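Local structure of lysine/ornithine decarboxylase (Vibrio vulnificus, 2PLJ) at residues Gln25-Ile30 / Glu51-Pro56; Asn154-Phe159 / Leu195-Thr200. The protein decarboxylates lysine and ornithine to the diamines cadaverine and putrescine, using pyridoxal phosphate in a beta/alpha-barrel (fold type III) enzyme. All coordinates share one frame; numbering follows the deposited sequence.

Interaction 1 (Gln25-Ile30 / Glu51-Pro56); sequences QSIFDI and EQFGAP
Ile27 and Phe53 make the apolar half of this contact: the end methyl CD1 of Ile27 lies at the edge of the phenyl ring, near its plane, 3.9 Å from Phe53 CE1. The isoleucine branch CG1 follows behind it, 4.1 Å from CZ of Phe53. With CG set anti to its own carbonyl carbon (chi1 -56°), the phenylalanine sends its ring across to Gln25 and Ile27. One face of that ring is covered from within its own helix, Gln52 CG sitting 3.4 Å above the ring centre.

Strand 24-26 runs parallel to strand 403-407 in the mixed sheet of the beta-barrel part of the enzyme, and helix 40-53 ends at Phe53, where Gly54 leaves helical geometry with a positive phi that its lack of a side chain makes easy. The chain then turns through a cis peptide before Pro56 into strand 57-61.

The polar half is an amide against the ring. Gln25 brings OE1 within 3.4 Å of Phe53 CE2, while its NE2 is 3.5 Å from CD2 of the same ring, the two planes being 64° apart. A long glutamine suits this partly exposed place, since its amide can lie by the ring while NE2 hydrogen-bonds Gln403 OE1 on strand 403-407.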
ATOM      1  N   GLN A  25      -5.705  16.177  11.954  1.00 22.17           N
ATOM      2  CA  GLN A  25      -6.353  17.299  12.680  1.00 21.87           C
ATOM      3  C   GLN A  25      -5.878  18.638  12.162  1.00 22.34           C
ATOM      4  O   GLN A  25      -4.867  18.713  11.463  1.00 23.05           O
ATOM      5  CB  GLN A  25      -6.119  17.215  14.185  1.00 21.26           C
ATOM      6  CG  GLN A  25      -4.653  17.333  14.623  1.00 21.26           C
ATOM      7  CD  GLN A  25      -4.539  17.234  16.161  1.00 21.96           C
ATOM      8  OE1 GLN A  25      -4.945  18.144  16.874  1.00 23.74           O
ATOM      9  NE2 GLN A  25      -4.023  16.117  16.654  1.00 23.32           N
ATOM     10  N   SER A  26      -6.615  19.687  12.515  1.00 22.43           N
ATOM     11  CA  SER A  26      -6.313  21.040  12.052  1.00 23.29           C
ATOM     12  C   SER A  26      -5.809  21.961  13.147  1.00 24.39           C
ATOM     13  O   SER A  26      -6.279  21.871  14.296  1.00 24.78           O
ATOM     14  CB  SER A  26      -7.563  21.649  11.425  1.00 22.72           C
ATOM     15  OG  SER A  26      -7.916  20.993  10.210  1.00 20.61           O
ATOM     16  N   ILE A  27      -4.859  22.833  12.799  1.00 23.65           N
ATOM     17  CA  ILE A  27      -4.475  23.952  13.671  1.00 24.66           C
ATOM     18  C   ILE A  27      -5.192  25.171  13.140  1.00 25.52           C
ATOM     19  O   ILE A  27      -4.844  25.687  12.068  1.00 25.58           O
ATOM     20  CB  ILE A  27      -2.945  24.223  13.733  1.00 24.73           C
ATOM     21  CG1 ILE A  27      -2.209  23.004  14.301  1.00 26.04           C
ATOM     22  CG2 ILE A  27      -2.657  25.508  14.566  1.00 24.70           C
ATOM     23  CD1 ILE A  27      -0.660  23.115  14.291  1.00 26.93           C
ATOM     24  N   PHE A  28      -6.214  25.608  13.878  1.00 24.19           N
ATOM     25  CA  PHE A  28      -6.981  26.787  13.505  1.00 25.61           C
ATOM     26  C   PHE A  28      -6.505  27.995  14.313  1.00 27.32           C
ATOM     27  O   PHE A  28      -6.837  29.141  14.005  1.00 27.55           O
ATOM     28  CB  PHE A  28      -8.461  26.548  13.778  1.00 24.91           C
ATOM     29  CG  PHE A  28      -9.104  25.559  12.854  1.00 23.79           C
ATOM     30  CD1 PHE A  28      -9.278  25.866  11.489  1.00 22.77           C
ATOM     31  CD2 PHE A  28      -9.578  24.336  13.336  1.00 22.66           C
ATOM     32  CE1 PHE A  28      -9.910  24.945  10.624  1.00 22.99           C
ATOM     33  CE2 PHE A  28     -10.220  23.419  12.493  1.00 23.78           C
ATOM     34  CZ  PHE A  28     -10.366  23.707  11.125  1.00 24.83           C
ATOM     35  N   ASP A  29      -5.747  27.728  15.367  1.00 29.79           N
ATOM     36  CA  ASP A  29      -5.277  28.782  16.261  1.00 32.61           C
ATOM     37  C   ASP A  29      -3.903  28.362  16.752  1.00 34.65           C
ATOM     38  O   ASP A  29      -3.789  27.627  17.739  1.00 35.68           O
ATOM     39  CB  ASP A  29      -6.277  28.966  17.416  1.00 32.36           C
ATOM     40  CG  ASP A  29      -5.782  29.921  18.507  1.00 33.25           C
ATOM     41  OD1 ASP A  29      -4.591  30.303  18.515  1.00 34.33           O
ATOM     42  OD2 ASP A  29      -6.603  30.272  19.377  1.00 33.23           O
ATOM     43  N   ILE A  30      -2.866  28.794  16.031  1.00 36.46           N
ATOM     44  CA  ILE A  30      -1.472  28.557  16.426  1.00 38.33           C
ATOM     45  C   ILE A  30      -1.113  29.261  17.752  1.00 39.07           C
ATOM     46  O   ILE A  30      -0.135  28.899  18.401  1.00 39.41           O
ATOM     47  CB  ILE A  30      -0.485  28.996  15.298  1.00 38.86           C
ATOM     48  CG1 ILE A  30       0.921  28.432  15.534  1.00 39.35           C
ATOM     49  CG2 ILE A  30      -0.464  30.529  15.134  1.00 38.81           C
ATOM     50  CD1 ILE A  30       1.074  26.983  15.141  1.00 41.67           C
ATOM     51  N   GLU A  51       6.804  17.866  19.016  1.00 25.55           N
ATOM     52  CA  GLU A  51       6.630  18.028  20.471  1.00 26.69           C
ATOM     53  C   GLU A  51       5.148  17.951  20.849  1.00 26.46           C
ATOM     54  O   GLU A  51       4.788  17.300  21.819  1.00 26.74           O
ATOM     55  CB  GLU A  51       7.198  19.365  20.930  1.00 26.91           C
ATOM     56  CG  GLU A  51       6.913  19.687  22.400  1.00 29.96           C
ATOM     57  CD  GLU A  51       7.956  20.579  23.004  1.00 34.12           C
ATOM     58  OE1 GLU A  51       9.126  20.486  22.566  1.00 36.42           O
ATOM     59  OE2 GLU A  51       7.616  21.355  23.937  1.00 36.75           O
ATOM     60  N   GLN A  52       4.304  18.588  20.046  1.00 26.90           N
ATOM     61  CA  GLN A  52       2.874  18.640  20.318  1.00 27.26           C
ATOM     62  C   GLN A  52       2.148  17.337  19.964  1.00 26.96           C
ATOM     63  O   GLN A  52       1.367  16.825  20.779  1.00 27.21           O
ATOM     64  CB  GLN A  52       2.248  19.853  19.614  1.00 27.75           C
ATOM     65  CG  GLN A  52       0.722  19.944  19.676  1.00 31.13           C
ATOM     66  CD  GLN A  52       0.186  20.403  21.025  1.00 34.81           C
ATOM     67  OE1 GLN A  52       0.927  20.883  21.885  1.00 35.96           O
ATOM     68  NE2 GLN A  52      -1.129  20.268  21.206  1.00 36.86           N
ATOM     69  N   PHE A  53       2.428  16.798  18.769  1.00 25.72           N
ATOM     70  CA  PHE A  53       1.629  15.718  18.192  1.00 24.77           C
ATOM     71  C   PHE A  53       2.349  14.387  18.105  1.00 24.11           C
ATOM     72  O   PHE A  53       1.692  13.349  18.005  1.00 24.96           O
ATOM     73  CB  PHE A  53       1.155  16.094  16.773  1.00 24.93           C
ATOM     74  CG  PHE A  53       0.375  17.376  16.705  1.00 24.74           C
ATOM     75  CD1 PHE A  53       0.931  18.497  16.112  1.00 26.74           C
ATOM     76  CD2 PHE A  53      -0.896  17.475  17.264  1.00 25.66           C
ATOM     77  CE1 PHE A  53       0.240  19.692  16.041  1.00 26.11           C
ATOM     78  CE2 PHE A  53      -1.606  18.664  17.194  1.00 26.04           C
ATOM     79  CZ  PHE A  53      -1.039  19.776  16.591  1.00 26.55           C
ATOM     80  N   GLY A  54       3.682  14.405  18.142  1.00 22.29           N
ATOM     81  CA  GLY A  54       4.459  13.167  18.043  1.00 22.30           C
ATOM     82  C   GLY A  54       4.584  12.735  16.585  1.00 21.80           C
ATOM     83  O   GLY A  54       3.753  13.085  15.746  1.00 24.00           O
ATOM     84  N   ALA A  55       5.600  11.949  16.305  1.00 19.87           N
ATOM     85  CA  ALA A  55       5.933  11.524  14.943  1.00 18.10           C
ATOM     86  C   ALA A  55       5.418  10.111  14.658  1.00 17.49           C
ATOM     87  O   ALA A  55       5.204   9.337  15.587  1.00 18.82           O
ATOM     88  CB  ALA A  55       7.458  11.601  14.748  1.00 16.63           C
ATOM     89  N   PRO A  56       5.243   9.749  13.381  1.00 16.90           N
ATOM     90  CA  PRO A  56       5.464  10.597  12.199  1.00 15.45           C
ATOM     91  C   PRO A  56       4.267  11.501  11.869  1.00 14.94           C
ATOM     92  O   PRO A  56       3.132  11.217  12.278  1.00 14.15           O
ATOM     93  CB  PRO A  56       5.685   9.575  11.068  1.00 16.29           C
ATOM     94  CG  PRO A  56       4.866   8.384  11.476  1.00 16.72           C
ATOM     95  CD  PRO A  56       4.786   8.395  13.012  1.00 16.97           C
TER

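Interaction 2 (Asn154-Phe159 / Leu195-Thr200)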
ATOM      1  N   ASN A 154     -19.854  -1.207 -23.924  1.00 14.33           N
ATOM      2  CA  ASN A 154     -20.352  -1.944 -22.757  1.00 14.47           C
ATOM      3  C   ASN A 154     -20.700  -0.939 -21.649  1.00 14.38           C
ATOM      4  O   ASN A 154     -21.754  -1.011 -21.030  1.00 14.69           O
ATOM      5  CB  ASN A 154     -19.284  -2.946 -22.311  1.00 14.29           C
ATOM      6  CG  ASN A 154     -19.655  -3.713 -21.043  1.00 15.41           C
ATOM      7  OD1 ASN A 154     -19.535  -3.199 -19.919  1.00 16.55           O
ATOM      8  ND2 ASN A 154     -20.017  -4.989 -21.214  1.00 17.25           N
ATOM      9  N   GLU A 155     -19.804   0.009 -21.425  1.00 13.84           N
ATOM     10  CA  GLU A 155     -20.048   1.084 -20.469  1.00 13.08           C
ATOM     11  C   GLU A 155     -21.223   1.981 -20.908  1.00 13.79           C
ATOM     12  O   GLU A 155     -22.089   2.330 -20.095  1.00 13.96           O
ATOM     13  CB  GLU A 155     -18.788   1.912 -20.261  1.00 13.58           C
ATOM     14  CG  GLU A 155     -18.833   2.763 -18.986  1.00 12.26           C
ATOM     15  CD  GLU A 155     -18.642   1.911 -17.708  1.00 14.22           C
ATOM     16  OE1 GLU A 155     -18.304   0.691 -17.825  1.00 13.98           O
ATOM     17  OE2 GLU A 155     -18.838   2.474 -16.605  1.00 15.60           O
ATOM     18  N   LEU A 156     -21.238   2.360 -22.181  1.00 14.03           N
ATOM     19  CA  LEU A 156     -22.323   3.210 -22.691  1.00 14.17           C
ATOM     20  C   LEU A 156     -23.698   2.596 -22.374  1.00 14.41           C
ATOM     21  O   LEU A 156     -24.629   3.310 -21.968  1.00 15.15           O
ATOM     22  CB  LEU A 156     -22.162   3.433 -24.210  1.00 13.46           C
ATOM     23  CG  LEU A 156     -23.226   4.368 -24.809  1.00 15.16           C
ATOM     24  CD1 LEU A 156     -23.072   5.794 -24.257  1.00 14.05           C
ATOM     25  CD2 LEU A 156     -23.197   4.303 -26.348  1.00 14.39           C
ATOM     26  N   GLU A 157     -23.820   1.277 -22.561  1.00 14.91           N
ATOM     27  CA  GLU A 157     -25.084   0.558 -22.331  1.00 15.24           C
ATOM     28  C   GLU A 157     -25.606   0.786 -20.907  1.00 14.87           C
ATOM     29  O   GLU A 157     -26.831   0.836 -20.690  1.00 14.64           O
ATOM     30  CB  GLU A 157     -24.915  -0.951 -22.627  1.00 16.35           C
ATOM     31  CG  GLU A 157     -26.208  -1.791 -22.584  1.00 19.82           C
ATOM     32  CD  GLU A 157     -26.631  -2.204 -21.151  1.00 26.31           C
ATOM     33  OE1 GLU A 157     -25.855  -2.027 -20.172  1.00 26.64           O
ATOM     34  OE2 GLU A 157     -27.762  -2.715 -20.999  1.00 27.94           O
ATOM     35  N   LYS A 158     -24.678   0.929 -19.950  1.00 13.83           N
ATOM     36  CA  LYS A 158     -25.016   1.144 -18.542  1.00 13.46           C
ATOM     37  C   LYS A 158     -25.834   2.419 -18.320  1.00 14.08           C
ATOM     38  O   LYS A 158     -26.450   2.578 -17.258  1.00 14.46           O
ATOM     39  CB  LYS A 158     -23.743   1.200 -17.678  1.00 12.67           C
ATOM     40  CG  LYS A 158     -22.922  -0.056 -17.805  1.00 12.16           C
ATOM     41  CD  LYS A 158     -21.789  -0.053 -16.777  1.00 12.56           C
ATOM     42  CE  LYS A 158     -20.919  -1.298 -16.966  1.00 15.95           C
ATOM     43  NZ  LYS A 158     -19.625  -1.136 -16.221  1.00 13.70           N
ATOM     44  N   PHE A 159     -25.786   3.332 -19.294  1.00 13.62           N
ATOM     45  CA  PHE A 159     -26.454   4.639 -19.176  1.00 14.16           C
ATOM     46  C   PHE A 159     -27.837   4.728 -19.825  1.00 14.13           C
ATOM     47  O   PHE A 159     -28.514   5.771 -19.738  1.00 14.05           O
ATOM     48  CB  PHE A 159     -25.539   5.776 -19.666  1.00 13.61           C
ATOM     49  CG  PHE A 159     -24.434   6.064 -18.692  1.00 15.04           C
ATOM     50  CD1 PHE A 159     -24.704   6.810 -17.551  1.00 13.02           C
ATOM     51  CD2 PHE A 159     -23.167   5.479 -18.865  1.00 14.82           C
ATOM     52  CE1 PHE A 159     -23.692   7.038 -16.593  1.00 16.39           C
ATOM     53  CE2 PHE A 159     -22.154   5.684 -17.937  1.00 16.30           C
ATOM     54  CZ  PHE A 159     -22.407   6.470 -16.795  1.00 15.76           C
ATOM     55  N   LEU A 195     -16.094   7.802 -32.424  1.00 15.83           N
ATOM     56  CA  LEU A 195     -17.187   8.130 -33.352  1.00 16.91           C
ATOM     57  C   LEU A 195     -18.315   7.094 -33.268  1.00 16.59           C
ATOM     58  O   LEU A 195     -19.489   7.465 -33.231  1.00 17.40           O
ATOM     59  CB  LEU A 195     -16.658   8.346 -34.785  1.00 17.61           C
ATOM     60  CG  LEU A 195     -15.793   9.617 -34.873  1.00 19.06           C
ATOM     61  CD1 LEU A 195     -14.911   9.644 -36.119  1.00 21.38           C
ATOM     62  CD2 LEU A 195     -16.649  10.880 -34.790  1.00 21.06           C
ATOM     63  N   VAL A 196     -17.951   5.813 -33.160  1.00 16.69           N
ATOM     64  CA  VAL A 196     -18.941   4.729 -33.010  1.00 16.56           C
ATOM     65  C   VAL A 196     -19.728   4.896 -31.703  1.00 15.84           C
ATOM     66  O   VAL A 196     -20.953   4.783 -31.682  1.00 15.34           O
ATOM     67  CB  VAL A 196     -18.291   3.316 -33.091  1.00 17.27           C
ATOM     68  CG1 VAL A 196     -19.323   2.233 -32.860  1.00 18.34           C
ATOM     69  CG2 VAL A 196     -17.621   3.087 -34.468  1.00 18.05           C
ATOM     70  N   ILE A 197     -19.022   5.215 -30.617  1.00 15.03           N
ATOM     71  CA  ILE A 197     -19.695   5.466 -29.345  1.00 15.16           C
ATOM     72  C   ILE A 197     -20.661   6.660 -29.449  1.00 15.12           C
ATOM     73  O   ILE A 197     -21.796   6.612 -28.947  1.00 15.73           O
ATOM     74  CB  ILE A 197     -18.661   5.682 -28.209  1.00 14.34           C
ATOM     75  CG1 ILE A 197     -17.961   4.353 -27.890  1.00 15.65           C
ATOM     76  CG2 ILE A 197     -19.344   6.224 -26.955  1.00 14.54           C
ATOM     77  CD1 ILE A 197     -16.690   4.501 -27.028  1.00 16.84           C
ATOM     78  N   ILE A 198     -20.229   7.712 -30.131  1.00 15.13           N
ATOM     79  CA  ILE A 198     -21.014   8.950 -30.214  1.00 15.12           C
ATOM     80  C   ILE A 198     -22.269   8.719 -31.096  1.00 15.59           C
ATOM     81  O   ILE A 198     -23.388   9.120 -30.736  1.00 15.42           O
ATOM     82  CB  ILE A 198     -20.152  10.143 -30.672  1.00 14.73           C
ATOM     83  CG1 ILE A 198     -19.123  10.506 -29.573  1.00 14.47           C
ATOM     84  CG2 ILE A 198     -21.021  11.375 -31.000  1.00 14.25           C
ATOM     85  CD1 ILE A 198     -18.020  11.414 -30.029  1.00 16.59           C
ATOM     86  N   GLU A 199     -22.075   8.025 -32.215  1.00 15.23           N
ATOM     87  CA  GLU A 199     -23.206   7.642 -33.061  1.00 16.66           C
ATOM     88  C   GLU A 199     -24.211   6.727 -32.327  1.00 16.19           C
ATOM     89  O   GLU A 199     -25.437   6.885 -32.500  1.00 15.26           O
ATOM     90  CB  GLU A 199     -22.728   7.017 -34.376  1.00 17.08           C
ATOM     91  CG  GLU A 199     -23.731   7.171 -35.499  1.00 23.30           C
ATOM     92  CD  GLU A 199     -23.144   6.851 -36.875  1.00 28.78           C
ATOM     93  OE1 GLU A 199     -21.916   7.047 -37.069  1.00 32.25           O
ATOM     94  OE2 GLU A 199     -23.917   6.411 -37.759  1.00 32.60           O
ATOM     95  N   THR A 200     -23.691   5.787 -31.523  1.00 15.91           N
ATOM     96  CA  THR A 200     -24.541   4.875 -30.747  1.00 16.23           C
ATOM     97  C   THR A 200     -25.305   5.630 -29.646  1.00 15.99           C
ATOM     98  O   THR A 200     -26.501   5.362 -29.425  1.00 15.73           O
ATOM     99  CB  THR A 200     -23.751   3.665 -30.183  1.00 16.46           C
ATOM    100  OG1 THR A 200     -23.086   3.000 -31.260  1.00 17.46           O
ATOM    101  CG2 THR A 200     -24.669   2.665 -29.508  1.00 16.62           C
TER
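Leu156 alone carries the first helix's side of this contact, and it does so with one methyl: CD2 lies 3.7 Å from the backbone oxygen of Ile197 and 3.9 Å from Thr200 CG2. The Ile197 side chain adds only a looser touch, its CG2 standing 4.3 Å from Leu156 CD2. Leucine suits this buried place with its branched apolar end; CG, anti to the backbone N (chi1 -177°), carries that end across to helix 191-203, where Thr200 offers a methyl. The apolar packing continues beyond the pair, with Leu156 also on Leu168 and Trp204, and Ile197 on Val150 and Val170.

Helices 153-157 and 191-203 are neighbours on the outside of the beta/alpha barrel, following the adjacent parallel strands 147-150 and 167-171 that they cover.

Hydrogen bonds turn the polar group of Thr200 back on its own helix. Thr200 OG1 donates to Val196 O at 2.8 Å, with a C=O...donor angle of 145°; Thr200 N reaches the same oxygen from the opposite face of its plane. This leaves CG2 for Leu156.

A salt bridge joins two residues of 154-159: Lys158 NZ meets Glu155 OE1 at 2.8 Å, from above the carboxylate plane, while Glu155 OE2 pairs with Lys132. Lys158 NZ also hydrogen-bonds Met307 O of the second subunit.

Interaction 1 is a surface contact and interaction 2 a buried one, on opposite sides of the chain's centre, with about 34 Å between their nearest atoms. They share no helix or strand: the first joins a strand of the mixed sheet to a helix end, the second two helices outside the parallel barrel. Chemistry follows place. At the partly exposed site an aromatic ring meets both an aliphatic tip and an amide whose polar end is bonded elsewhere in the sheet, whereas between the helices methyls and a backbone carbonyl do the touching. Only the second contact's segments also reach the partner subunit, through Asn154 and Lys158.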